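Local coordinates for protein aldo-keto reductase AKR2E4 (Bombyx mori, PDB 3WCZ) that reduces 3-dehydroecdysone in an NADP-dependent reaction, and may thereby help to regulate molting, at residues Tyr49-Thr54 against Phe83-Leu88; Tyr113-Leu118 against Leu151-Gly156; Ile119-Ala124 against Val157-Ala162. One frame throughout, in Å; residues are numbered along the deposited sequence. Where two conformers were deposited one is given.

Interaction 1: residues Tyr49-Thr54 against Phe83-Leu88; sequences YRHIDT and FVTTKL. With NAP (NADP nicotinamide-adenine-dinucleotide phosphate), chain B.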
loop_
_atom_site.group_PDB
_atom_site.type_symbol
_atom_site.label_atom_id
_atom_site.label_comp_id
_atom_site.label_asym_id
_atom_site.label_seq_id
_atom_site.Cartn_x
_atom_site.Cartn_y
_atom_site.Cartn_z
ATOM N N TYR A 49 14.749 3.219 3.126
ATOM C CA TYR A 49 13.452 3.342 2.459
ATOM C C TYR A 49 13.375 4.690 1.753
ATOM O O TYR A 49 13.857 5.719 2.268
ATOM C CB TYR A 49 12.295 3.309 3.453
ATOM C CG TYR A 49 11.956 2.008 4.099
ATOM C CD1 TYR A 49 12.849 1.378 4.963
ATOM C CD2 TYR A 49 10.703 1.432 3.927
ATOM C CE1 TYR A 49 12.508 0.208 5.620
ATOM C CE2 TYR A 49 10.343 0.271 4.593
ATOM C CZ TYR A 49 11.249 -0.345 5.425
ATOM O OH TYR A 49 10.886 -1.480 6.097
ATOM N N ARG A 50 12.714 4.670 0.604
ATOM C CA ARG A 50 12.449 5.875 -0.154
ATOM C C ARG A 50 10.982 5.932 -0.558
ATOM O O ARG A 50 10.626 6.730 -1.429
ATOM C CB ARG A 50 13.327 5.916 -1.408
ATOM C CG ARG A 50 14.839 6.001 -1.110
ATOM C CD ARG A 50 15.203 7.286 -0.393
ATOM N NE ARG A 50 16.640 7.413 -0.132
ATOM C CZ ARG A 50 17.218 7.128 1.026
ATOM N NH1 ARG A 50 16.509 6.650 2.036
ATOM N NH2 ARG A 50 18.536 7.323 1.170
ATOM N N HIS A 51 10.139 5.078 -0.018
ATOM C CA HIS A 51 8.714 5.066 -0.350
ATOM C C HIS A 51 7.921 4.925 0.941
ATOM O O HIS A 51 8.173 4.005 1.714
ATOM C CB HIS A 51 8.433 3.907 -1.338
ATOM C CG HIS A 51 7.016 3.804 -1.848
ATOM N ND1 HIS A 51 6.651 2.832 -2.751
ATOM C CD2 HIS A 51 5.878 4.497 -1.592
ATOM C CE1 HIS A 51 5.367 2.927 -3.029
ATOM N NE2 HIS A 51 4.872 3.942 -2.349
ATOM N N ILE A 52 6.995 5.868 1.173
ATOM C CA ILE A 52 6.116 5.863 2.343
ATOM C C ILE A 52 4.681 5.803 1.843
ATOM O O ILE A 52 4.339 6.578 0.948
ATOM C CB ILE A 52 6.261 7.126 3.211
ATOM C CG1 ILE A 52 7.731 7.452 3.516
ATOM C CG2 ILE A 52 5.436 6.976 4.474
ATOM C CD1 ILE A 52 8.484 6.438 4.352
ATOM N N ASP A 53 3.867 4.911 2.413
ATOM C CA ASP A 53 2.436 4.779 2.100
ATOM C C ASP A 53 1.622 5.319 3.269
ATOM O O ASP A 53 1.803 4.861 4.402
ATOM C CB ASP A 53 2.040 3.311 1.861
ATOM C CG ASP A 53 0.584 3.169 1.511
ATOM O OD1 ASP A 53 0.251 3.395 0.334
ATOM O OD2 ASP A 53 -0.236 2.842 2.399
ATOM N N THR A 54 0.764 6.302 3.004
ATOM C CA THR A 54 -0.132 6.851 3.998
ATOM C C THR A 54 -1.495 7.099 3.374
ATOM O O THR A 54 -1.775 6.644 2.271
ATOM C CB THR A 54 0.506 8.111 4.657
ATOM O OG1 THR A 54 -0.238 8.507 5.821
ATOM C CG2 THR A 54 0.586 9.285 3.735
ATOM N N PHE A 83 9.554 9.008 -2.511
ATOM C CA PHE A 83 8.307 8.684 -3.182
ATOM C C PHE A 83 7.232 8.592 -2.107
ATOM O O PHE A 83 7.279 7.689 -1.277
ATOM C CB PHE A 83 8.460 7.351 -3.924
ATOM C CG PHE A 83 7.375 7.070 -4.909
ATOM C CD1 PHE A 83 6.109 6.702 -4.485
ATOM C CD2 PHE A 83 7.591 7.220 -6.271
ATOM C CE1 PHE A 83 5.089 6.461 -5.420
ATOM C CE2 PHE A 83 6.576 7.001 -7.176
ATOM C CZ PHE A 83 5.329 6.632 -6.758
ATOM N N VAL A 84 6.296 9.531 -2.089
ATOM C CA VAL A 84 5.255 9.559 -1.085
ATOM C C VAL A 84 3.939 9.226 -1.775
ATOM O O VAL A 84 3.566 9.852 -2.771
ATOM C CB VAL A 84 5.204 10.919 -0.378
ATOM C CG1 VAL A 84 4.278 10.830 0.837
ATOM C CG2 VAL A 84 6.573 11.335 0.076
ATOM N N THR A 85 3.219 8.290 -1.182
ATOM C CA THR A 85 1.917 7.824 -1.623
ATOM C C THR A 85 0.869 8.183 -0.582
ATOM O O THR A 85 1.040 7.877 0.594
ATOM C CB THR A 85 1.921 6.300 -1.817
ATOM O OG1 THR A 85 2.836 5.987 -2.857
ATOM C CG2 THR A 85 0.565 5.754 -2.195
ATOM N N THR A 86 -0.227 8.826 -0.994
ATOM C CA THR A 86 -1.374 9.004 -0.115
ATOM C C THR A 86 -2.656 8.730 -0.901
ATOM O O THR A 86 -2.608 8.384 -2.088
ATOM C CB THR A 86 -1.367 10.328 0.644
ATOM O OG1 THR A 86 -2.277 10.181 1.734
ATOM C CG2 THR A 86 -1.715 11.520 -0.239
ATOM N N LYS A 87 -3.794 8.841 -0.203
ATOM C CA LYS A 87 -5.057 8.297 -0.701
ATOM C C LYS A 87 -6.219 9.231 -0.406
ATOM O O LYS A 87 -6.320 9.824 0.686
ATOM C CB LYS A 87 -5.338 6.912 -0.091
ATOM C CG LYS A 87 -4.139 5.983 -0.029
ATOM C CD LYS A 87 -4.511 4.563 0.337
ATOM C CE LYS A 87 -3.318 3.674 0.559
ATOM N NZ LYS A 87 -2.653 3.905 1.855
ATOM N N LEU A 88 -7.105 9.301 -1.394
ATOM C CA LEU A 88 -8.353 10.069 -1.367
ATOM C C LEU A 88 -9.405 9.251 -0.649
ATOM O O LEU A 88 -9.697 8.122 -1.050
ATOM C CB LEU A 88 -8.799 10.250 -2.819
ATOM C CG LEU A 88 -10.126 10.984 -3.023
ATOM C CD1 LEU A 88 -9.969 12.505 -2.843
ATOM C CD2 LEU A 88 -10.704 10.612 -4.392
HETATM P PA NAP B . 1.215 -5.389 8.159
HETATM O O1A NAP B . 2.364 -4.661 7.598
HETATM O O2A NAP B . 0.490 -6.416 7.436
HETATM O O5B NAP B . 1.476 -5.929 9.600
HETATM C C5B NAP B . 2.023 -5.114 10.593
HETATM C C4B NAP B . 2.304 -5.836 11.903
HETATM O O4B NAP B . 3.418 -6.732 11.727
HETATM C C3B NAP B . 2.609 -4.983 13.074
HETATM O O3B NAP B . 2.010 -5.589 14.194
HETATM C C2B NAP B . 4.060 -5.018 13.137
HETATM O O2B NAP B . 4.595 -4.754 14.418
HETATM C C1B NAP B . 4.396 -6.415 12.687
HETATM N N9A NAP B . 5.675 -6.604 12.034
HETATM C C8A NAP B . 6.228 -5.768 11.131
HETATM N N7A NAP B . 7.337 -6.269 10.628
HETATM C C5A NAP B . 7.541 -7.486 11.224
HETATM C C6A NAP B . 8.532 -8.465 11.101
HETATM N N6A NAP B . 9.650 -8.352 10.268
HETATM N N1A NAP B . 8.394 -9.561 11.868
HETATM C C2A NAP B . 7.351 -9.707 12.684
HETATM N N3A NAP B . 6.373 -8.795 12.820
HETATM C C4A NAP B . 6.468 -7.684 12.073
HETATM O O3 NAP B . 0.152 -4.242 8.587
HETATM P PN NAP B . -1.044 -3.405 7.949
HETATM O O1N NAP B . -0.987 -2.088 8.631
HETATM O O2N NAP B . -2.281 -4.226 8.049
HETATM O O5D NAP B . -0.729 -3.244 6.399
HETATM C C5D NAP B . 0.405 -2.572 5.966
HETATM C C4D NAP B . 0.157 -1.202 5.320
HETATM O O4D NAP B . -0.601 -1.323 4.131
HETATM C C3D NAP B . -0.645 -0.251 6.148
HETATM O O3D NAP B . 0.074 0.255 7.254
HETATM C C2D NAP B . -1.049 0.726 5.161
HETATM O O2D NAP B . 0.023 1.555 4.811
HETATM C C1D NAP B . -1.444 -0.172 4.009
HETATM N N1N NAP B . -2.838 -0.623 3.917
HETATM C C2N NAP B . -3.650 -0.117 2.971
HETATM C C3N NAP B . -4.947 -0.552 2.874
HETATM C C7N NAP B . -5.760 0.018 1.774
HETATM O O7N NAP B . -5.247 0.517 0.744
HETATM N N7N NAP B . -7.095 -0.158 1.869
HETATM C C4N NAP B . -5.480 -1.471 3.797
HETATM C C5N NAP B . -4.626 -2.008 4.770
HETATM C C6N NAP B . -3.313 -1.552 4.788
HETATM P P2B NAP B . 5.681 -3.606 14.680
HETATM O O1X NAP B . 5.879 -3.651 16.208
HETATM O O2X NAP B . 6.917 -3.986 13.989
HETATM O O3X NAP B . 5.081 -2.306 14.205
#
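The amino group of Lys87 reaches back across the strand pair to meet two neighbouring residues at once. Its NZ makes a 2.7 Å salt bridge with Asp53 OD2, on the syn side of the carboxylate but 27° out of its plane, and donates to Thr54 O at 2.9 Å from above that carbonyl's plane. The same Asp53 OD2 accepts the ribose hydroxyl O2D of NADP at 2.7 Å, so one carboxylate oxygen joins lysine to cofactor. The lysine chain bends at its last torsion (chi4 76°), which turns NZ onto this pair. NZ also bonds to the hydroxyl of Tyr58, probably the proton donor, and the grouping is consistent with the Asp-Tyr-Lys-His tetrad of aldo-keto reductases. An alanine in place of this lysine would probably leave the Asp53 carboxylate without its salt-bridge partner, and Thr54 O and the Tyr58 hydroxyl without this contact.

At the other end of the pair, the edge of Phe83 is directed at one face of His51 (edge-to-face, planes at 61°), with Phe83 CD1 3.6 Å from His51 CD2. At the imidazole's edge, His51 NE2 and Thr85 OG1 share a 2.9 Å hydrogen bond. Between these ends the strands run parallel, bonded for example from Thr85 N to Ile52 O (3.0 Å). Strand 21-22 flanks 51-53, strand 114-119 flanks 83-88, and helix 61-73, the crossover of this beta-alpha-beta unit, packs on Ile52 and Val84.

Interaction 2: residues Tyr113-Leu118 against Leu151-Gly156; sequences YIDLYL and LARSIG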
loop_
_atom_site.group_PDB
_atom_site.type_symbol
_atom_site.label_atom_id
_atom_site.label_comp_id
_atom_site.label_asym_id
_atom_site.label_seq_id
_atom_site.Cartn_x
_atom_site.Cartn_y
_atom_site.Cartn_z
ATOM N N TYR A 113 3.814 18.424 -3.764
ATOM C CA TYR A 113 3.266 17.454 -4.692
ATOM C C TYR A 113 3.353 16.087 -4.025
ATOM O O TYR A 113 4.132 15.897 -3.089
ATOM C CB TYR A 113 4.043 17.445 -6.036
ATOM C CG TYR A 113 5.446 16.876 -5.927
ATOM C CD1 TYR A 113 6.487 17.674 -5.509
ATOM C CD2 TYR A 113 5.717 15.537 -6.211
ATOM C CE1 TYR A 113 7.767 17.176 -5.375
ATOM C CE2 TYR A 113 7.000 15.023 -6.083
ATOM C CZ TYR A 113 8.026 15.850 -5.651
ATOM O OH TYR A 113 9.316 15.361 -5.529
ATOM N N ILE A 114 2.515 15.173 -4.500
ATOM C CA ILE A 114 2.550 13.779 -4.078
ATOM C C ILE A 114 3.057 12.949 -5.254
ATOM O O ILE A 114 2.800 13.266 -6.419
ATOM C CB ILE A 114 1.128 13.306 -3.606
ATOM C CG1 ILE A 114 1.223 12.077 -2.703
ATOM C CG2 ILE A 114 0.204 13.020 -4.764
ATOM C CD1 ILE A 114 1.699 12.403 -1.344
ATOM N N ASP A 115 3.814 11.899 -4.967
ATOM C CA ASP A 115 4.317 11.043 -6.038
ATOM C C ASP A 115 3.233 10.135 -6.569
ATOM O O ASP A 115 3.155 9.892 -7.767
ATOM C CB ASP A 115 5.522 10.253 -5.528
ATOM C CG ASP A 115 6.664 11.151 -5.216
ATOM O OD1 ASP A 115 7.422 11.484 -6.177
ATOM O OD2 ASP A 115 6.775 11.601 -4.057
ATOM N N LEU A 116 2.358 9.645 -5.691
ATOM C CA LEU A 116 1.266 8.756 -6.093
ATOM C C LEU A 116 0.048 9.091 -5.261
ATOM O O LEU A 116 0.103 9.086 -4.046
ATOM C CB LEU A 116 1.661 7.288 -5.874
ATOM C CG LEU A 116 0.614 6.247 -6.232
ATOM C CD1 LEU A 116 0.159 6.303 -7.654
ATOM C CD2 LEU A 116 1.202 4.885 -5.940
ATOM N N TYR A 117 -1.047 9.406 -5.938
ATOM C CA TYR A 117 -2.350 9.587 -5.299
ATOM C C TYR A 117 -3.260 8.458 -5.733
ATOM O O TYR A 117 -3.375 8.148 -6.922
ATOM C CB TYR A 117 -2.952 10.914 -5.699
ATOM C CG TYR A 117 -3.997 11.470 -4.769
ATOM C CD1 TYR A 117 -3.883 11.352 -3.397
ATOM C CD2 TYR A 117 -5.087 12.180 -5.252
ATOM C CE1 TYR A 117 -4.815 11.907 -2.538
ATOM C CE2 TYR A 117 -6.028 12.731 -4.403
ATOM C CZ TYR A 117 -5.882 12.594 -3.046
ATOM O OH TYR A 117 -6.822 13.190 -2.226
ATOM N N LEU A 118 -3.904 7.816 -4.753
ATOM C CA LEU A 118 -4.791 6.681 -4.984
ATOM C C LEU A 118 -6.208 6.971 -4.556
ATOM O O LEU A 118 -6.422 7.548 -3.480
ATOM C CB LEU A 118 -4.319 5.471 -4.174
ATOM C CG LEU A 118 -2.892 4.995 -4.457
ATOM C CD1 LEU A 118 -2.559 3.830 -3.539
ATOM C CD2 LEU A 118 -2.698 4.584 -5.881
ATOM N N LEU A 151 0.017 18.256 -9.254
ATOM C CA LEU A 151 -0.054 18.014 -7.811
ATOM C C LEU A 151 0.218 16.553 -7.452
ATOM O O LEU A 151 0.627 16.265 -6.331
ATOM C CB LEU A 151 -1.416 18.458 -7.263
ATOM C CG LEU A 151 -1.717 19.948 -7.351
ATOM C CD1 LEU A 151 -3.175 20.210 -6.993
ATOM C CD2 LEU A 151 -0.770 20.717 -6.436
ATOM N N ALA A 152 -0.079 15.665 -8.390
ATOM C CA ALA A 152 0.218 14.246 -8.278
ATOM C C ALA A 152 1.030 13.838 -9.491
ATOM O O ALA A 152 0.618 14.073 -10.629
ATOM C CB ALA A 152 -1.042 13.446 -8.229
ATOM N N ARG A 153 2.185 13.226 -9.289
ATOM C CA ARG A 153 3.011 12.797 -10.414
ATOM C C ARG A 153 2.381 11.609 -11.114
ATOM O O ARG A 153 2.377 11.525 -12.351
ATOM C CB ARG A 153 4.410 12.422 -9.948
ATOM C CG ARG A 153 5.204 13.570 -9.379
ATOM C CD ARG A 153 5.734 14.505 -10.447
ATOM N NE ARG A 153 6.621 15.512 -9.866
ATOM C CZ ARG A 153 6.277 16.767 -9.596
ATOM N NH1 ARG A 153 5.045 17.227 -9.857
ATOM N NH2 ARG A 153 7.180 17.575 -9.067
ATOM N N SER A 154 1.854 10.681 -10.325
ATOM C CA SER A 154 1.151 9.496 -10.825
ATOM C C SER A 154 -0.153 9.298 -10.068
ATOM O O SER A 154 -0.279 9.728 -8.931
ATOM C CB SER A 154 1.990 8.228 -10.616
ATOM O OG SER A 154 3.213 8.289 -11.339
ATOM N N ILE A 155 -1.094 8.621 -10.713
ATOM C CA ILE A 155 -2.396 8.349 -10.142
ATOM C C ILE A 155 -2.736 6.873 -10.265
ATOM O O ILE A 155 -2.390 6.211 -11.236
ATOM C CB ILE A 155 -3.520 9.243 -10.770
ATOM C CG1 ILE A 155 -3.546 9.139 -12.305
ATOM C CG2 ILE A 155 -3.346 10.679 -10.296
ATOM C CD1 ILE A 155 -4.753 9.872 -12.876
ATOM N N GLY A 156 -3.397 6.340 -9.236
ATOM C CA GLY A 156 -3.843 4.959 -9.253
ATOM C C GLY A 156 -5.029 4.746 -8.338
ATOM O O GLY A 156 -5.697 5.701 -7.897
HETATM O O HOH W 1 5.206 9.056 -9.545
#
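Asp115 O is held by two donors: Ser154 N, 3.0 Å from Asp115 O, and a water whose oxygen lies 2.8 Å from it. The amide comes from above the carbonyl plane, with an N-H...O angle of only 135°, while the water also donates to Ser154 OG and so ties carbonyl to hydroxyl. Ser154 OG has a further partner in Asp12.

The two chains are neighbouring parallel strands of the aldo-keto reductase (beta/alpha)8 barrel, and both turn a corner here, at Asp115 and at Arg153-Ser154. The corners face each other, Asp115 against Arg153, and the residue register is unchanged across them. Leading into the turn, Ile114 N donates to Leu151 O at 2.8 Å, in a nearly straight bond (170°), and Arg153 N to Ile114 O; beyond it Tyr117 N bonds to Ser154 O and Gly156 N to Tyr117 O.

In one of two modelled conformers, and therefore provisionally, the guanidinium of Arg153 lies flat on one face of the Tyr113 ring, the planes 6° apart. Its CZ stands 3.9 Å from the ring centroid, a cation-pi contact, and a second arginine, Arg79, also makes a cation-pi contact with Tyr113. Arg79 forms a salt bridge with Asp115 as well.

On the side facing helices 95-109 and 136-148, Ala152 CB meets Ile114 CG2 at 3.7 Å and also touches Tyr117 CB. The other side carries Leu116, Ser154 and Leu118, and there Leu118 CD2 rests 3.4 Å from Gly156 C, over a residue that has no side chain to oppose it.

Interaction 3: residues Ile119-Ala124 against Val157-Ala162; sequences IHFPIA and VSNFNA. With NAP (NADP nicotinamide-adenine-dinucleotide phosphate), chain B; EDO (1,2-ethanediol), chain F.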
loop_
_atom_site.group_PDB
_atom_site.type_symbol
_atom_site.label_atom_id
_atom_site.label_comp_id
_atom_site.label_asym_id
_atom_site.label_seq_id
_atom_site.Cartn_x
_atom_site.Cartn_y
_atom_site.Cartn_z
ATOM N N ILE A 119 -7.167 6.482 -5.335
ATOM C CA ILE A 119 -8.530 6.409 -4.845
ATOM C C ILE A 119 -8.553 5.261 -3.825
ATOM O O ILE A 119 -8.252 4.114 -4.184
ATOM C CB ILE A 119 -9.539 6.117 -5.974
ATOM C CG1 ILE A 119 -9.452 7.170 -7.082
ATOM C CG2 ILE A 119 -10.952 6.033 -5.383
ATOM C CD1 ILE A 119 -10.515 6.959 -8.165
ATOM N N HIS A 120 -8.894 5.529 -2.569
ATOM C CA HIS A 120 -8.706 4.541 -1.498
ATOM C C HIS A 120 -9.629 3.329 -1.649
ATOM O O HIS A 120 -9.213 2.196 -1.429
ATOM C CB HIS A 120 -8.907 5.241 -0.132
ATOM C CG HIS A 120 -8.251 4.548 1.022
ATOM N ND1 HIS A 120 -7.723 5.238 2.090
ATOM C CD2 HIS A 120 -8.065 3.231 1.287
ATOM C CE1 HIS A 120 -7.235 4.366 2.965
ATOM N NE2 HIS A 120 -7.413 3.146 2.491
ATOM N N PHE A 121 -10.888 3.579 -2.022
ATOM C CA PHE A 121 -11.857 2.533 -2.359
ATOM C C PHE A 121 -12.728 3.012 -3.516
ATOM O O PHE A 121 -12.928 4.234 -3.697
ATOM C CB PHE A 121 -12.820 2.228 -1.190
ATOM C CG PHE A 121 -12.199 1.483 -0.049
ATOM C CD1 PHE A 121 -11.606 2.179 0.978
ATOM C CD2 PHE A 121 -12.262 0.104 0.016
ATOM C CE1 PHE A 121 -11.027 1.500 2.057
ATOM C CE2 PHE A 121 -11.661 -0.599 1.065
ATOM C CZ PHE A 121 -11.059 0.108 2.092
ATOM N N PRO A 122 -13.370 2.070 -4.221
ATOM C CA PRO A 122 -14.276 2.481 -5.311
ATOM C C PRO A 122 -15.638 2.944 -4.790
ATOM O O PRO A 122 -16.434 3.429 -5.584
ATOM C CB PRO A 122 -14.410 1.213 -6.171
ATOM C CG PRO A 122 -14.125 0.065 -5.223
ATOM C CD PRO A 122 -13.107 0.621 -4.230
ATOM N N ILE A 123 -15.901 2.766 -3.512
ATOM C CA ILE A 123 -17.131 3.168 -2.851
ATOM C C ILE A 123 -17.075 4.648 -2.534
ATOM O O ILE A 123 -16.044 5.182 -2.140
ATOM C CB ILE A 123 -17.298 2.384 -1.521
ATOM C CG1 ILE A 123 -17.329 0.875 -1.796
ATOM C CG2 ILE A 123 -18.525 2.806 -0.782
ATOM C CD1 ILE A 123 -17.063 0.043 -0.541
ATOM N N ALA A 124 -18.227 5.308 -2.679
ATOM C CA ALA A 124 -18.399 6.713 -2.289
ATOM C C ALA A 124 -19.348 6.749 -1.097
ATOM O O ALA A 124 -20.364 6.049 -1.086
ATOM C CB ALA A 124 -18.953 7.523 -3.419
ATOM N N VAL A 157 -5.315 3.476 -8.083
ATOM C CA VAL A 157 -6.479 3.116 -7.300
ATOM C C VAL A 157 -6.119 2.083 -6.245
ATOM O O VAL A 157 -4.999 1.532 -6.233
ATOM C CB VAL A 157 -7.624 2.591 -8.222
ATOM C CG1 VAL A 157 -8.065 3.674 -9.188
ATOM C CG2 VAL A 157 -7.223 1.279 -8.948
ATOM N N SER A 158 -7.073 1.810 -5.365
ATOM C CA SER A 158 -6.883 0.810 -4.329
ATOM C C SER A 158 -8.219 0.106 -4.120
ATOM O O SER A 158 -9.292 0.730 -4.241
ATOM C CB SER A 158 -6.418 1.518 -3.057
ATOM O OG SER A 158 -6.114 0.621 -2.002
ATOM N N ASN A 159 -8.169 -1.177 -3.803
ATOM C CA ASN A 159 -9.371 -1.953 -3.527
ATOM C C ASN A 159 -10.326 -1.997 -4.717
ATOM O O ASN A 159 -11.540 -2.118 -4.543
ATOM C CB ASN A 159 -10.088 -1.446 -2.277
ATOM C CG ASN A 159 -9.227 -1.528 -1.058
ATOM O OD1 ASN A 159 -8.770 -0.515 -0.481
ATOM N ND2 ASN A 159 -9.001 -2.728 -0.628
ATOM N N PHE A 160 -9.780 -1.981 -5.928
ATOM C CA PHE A 160 -10.595 -2.193 -7.121
ATOM C C PHE A 160 -10.538 -3.655 -7.553
ATOM O O PHE A 160 -9.456 -4.248 -7.642
ATOM C CB PHE A 160 -10.149 -1.323 -8.310
ATOM C CG PHE A 160 -10.687 0.093 -8.284
ATOM C CD1 PHE A 160 -10.596 0.876 -7.145
ATOM C CD2 PHE A 160 -11.235 0.663 -9.429
ATOM C CE1 PHE A 160 -11.069 2.173 -7.145
ATOM C CE2 PHE A 160 -11.728 1.967 -9.417
ATOM C CZ PHE A 160 -11.628 2.716 -8.299
ATOM N N ASN A 161 -11.681 -4.246 -7.881
ATOM C CA ASN A 161 -11.697 -5.618 -8.358
ATOM C C ASN A 161 -11.502 -5.682 -9.868
ATOM O O ASN A 161 -11.326 -4.663 -10.540
ATOM C CB ASN A 161 -12.972 -6.330 -7.879
ATOM C CG ASN A 161 -14.239 -5.795 -8.508
ATOM O OD1 ASN A 161 -14.250 -5.322 -9.639
ATOM N ND2 ASN A 161 -15.334 -5.877 -7.760
ATOM N N ALA A 162 -11.514 -6.886 -10.416
ATOM C CA ALA A 162 -11.140 -7.029 -11.813
ATOM C C ALA A 162 -12.110 -6.327 -12.754
ATOM O O ALA A 162 -11.688 -5.710 -13.732
ATOM C CB ALA A 162 -11.005 -8.512 -12.187
HETATM P PA NAP B . 1.215 -5.389 8.159
HETATM O O1A NAP B . 2.364 -4.661 7.598
HETATM O O2A NAP B . 0.490 -6.416 7.436
HETATM O O5B NAP B . 1.476 -5.929 9.600
HETATM C C5B NAP B . 2.023 -5.114 10.593
HETATM C C4B NAP B . 2.304 -5.836 11.903
HETATM O O4B NAP B . 3.418 -6.732 11.727
HETATM C C3B NAP B . 2.609 -4.983 13.074
HETATM O O3B NAP B . 2.010 -5.589 14.194
HETATM C C2B NAP B . 4.060 -5.018 13.137
HETATM O O2B NAP B . 4.595 -4.754 14.418
HETATM C C1B NAP B . 4.396 -6.415 12.687
HETATM N N9A NAP B . 5.675 -6.604 12.034
HETATM C C8A NAP B . 6.228 -5.768 11.131
HETATM N N7A NAP B . 7.337 -6.269 10.628
HETATM C C5A NAP B . 7.541 -7.486 11.224
HETATM C C6A NAP B . 8.532 -8.465 11.101
HETATM N N6A NAP B . 9.650 -8.352 10.268
HETATM N N1A NAP B . 8.394 -9.561 11.868
HETATM C C2A NAP B . 7.351 -9.707 12.684
HETATM N N3A NAP B . 6.373 -8.795 12.820
HETATM C C4A NAP B . 6.468 -7.684 12.073
HETATM O O3 NAP B . 0.152 -4.242 8.587
HETATM P PN NAP B . -1.044 -3.405 7.949
HETATM O O1N NAP B . -0.987 -2.088 8.631
HETATM O O2N NAP B . -2.281 -4.226 8.049
HETATM O O5D NAP B . -0.729 -3.244 6.399
HETATM C C5D NAP B . 0.405 -2.572 5.966
HETATM C C4D NAP B . 0.157 -1.202 5.320
HETATM O O4D NAP B . -0.601 -1.323 4.131
HETATM C C3D NAP B . -0.645 -0.251 6.148
HETATM O O3D NAP B . 0.074 0.255 7.254
HETATM C C2D NAP B . -1.049 0.726 5.161
HETATM O O2D NAP B . 0.023 1.555 4.811
HETATM C C1D NAP B . -1.444 -0.172 4.009
HETATM N N1N NAP B . -2.838 -0.623 3.917
HETATM C C2N NAP B . -3.650 -0.117 2.971
HETATM C C3N NAP B . -4.947 -0.552 2.874
HETATM C C7N NAP B . -5.760 0.018 1.774
HETATM O O7N NAP B . -5.247 0.517 0.744
HETATM N N7N NAP B . -7.095 -0.158 1.869
HETATM C C4N NAP B . -5.480 -1.471 3.797
HETATM C C5N NAP B . -4.626 -2.008 4.770
HETATM C C6N NAP B . -3.313 -1.552 4.788
HETATM P P2B NAP B . 5.681 -3.606 14.680
HETATM O O1X NAP B . 5.879 -3.651 16.208
HETATM O O2X NAP B . 6.917 -3.986 13.989
HETATM O O3X NAP B . 5.081 -2.306 14.205
HETATM C C1 EDO F . -9.876 -6.548 -4.637
HETATM O O1 EDO F . -9.738 -7.672 -3.752
HETATM C C2 EDO F . -10.781 -5.526 -4.021
HETATM O O2 EDO F . -10.352 -5.191 -2.692
#
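Asn159 and Phe121 each set CG anti to their own carbonyl carbon (chi1 -60° and -73°), which lays the Asn159 amide flat over one face of the Phe121 ring, the planes 6° apart. This stack lies just past the C-terminal ends of two neighbouring strands of the (beta/alpha)8 barrel, where aldo-keto reductases bind their nicotinamide. Asn159 OD1 sits toward the ring's rim, 3.3 Å from Phe121 CE2, and accepts the carboxamide nitrogen N7N of NADP at 2.9 Å. Asn159 ND2 is bonded to Tyr206, so both ends of the amide have partners that fix its rotation. Ser158 OG lies 2.9 Å from the carboxamide oxygen O7N, although its proton may go instead to Gln180 O. His120 brings the edge of its ring alongside, its NE2 in contact with NADP N7N at 3.4 Å. Together these residues line the nicotinamide amide, consistent with positioning it for hydride transfer.

Backbone pairing fades here: Ser158 N to Ile119 O, at 2.8 Å, is a weak bond. Side chains take over beyond it. Phe160 is sandwiched, with Pro122 CB over one face in a CH-pi contact, 3.9 Å from the ring centroid, and Val157 CB over the opposite face. Ile119 CG2 approaches the edge of the same ring. Asn159 O is buried without a polar partner, its carbonyl oxygen lying 3.2 Å from Pro122 CD.

All three contacts belong to one parallel barrel sheet, in which strands 51-53, 83-88, 114-119 and 152-158 are consecutive neighbours. Along the chain interaction 1 closes before the others open; the segments of 2 and 3 alternate, because 3 continues the same strand pair. Centres lie about 9 Å apart for 1 and 2, about 15 Å for 2 and 3, and about 17 Å for 1 and 3. Probable bonds join 1 to 2 (Val84 N to Asp115 OD2), 1 to 3 (Leu88 O to His120 N) and 2 to 3 (Gly156 O to Ile119 N). Interactions 1 and 3 touch NADP, at ribose and carboxamide, while interaction 2 forms the barrel wall earlier along the strands of 3.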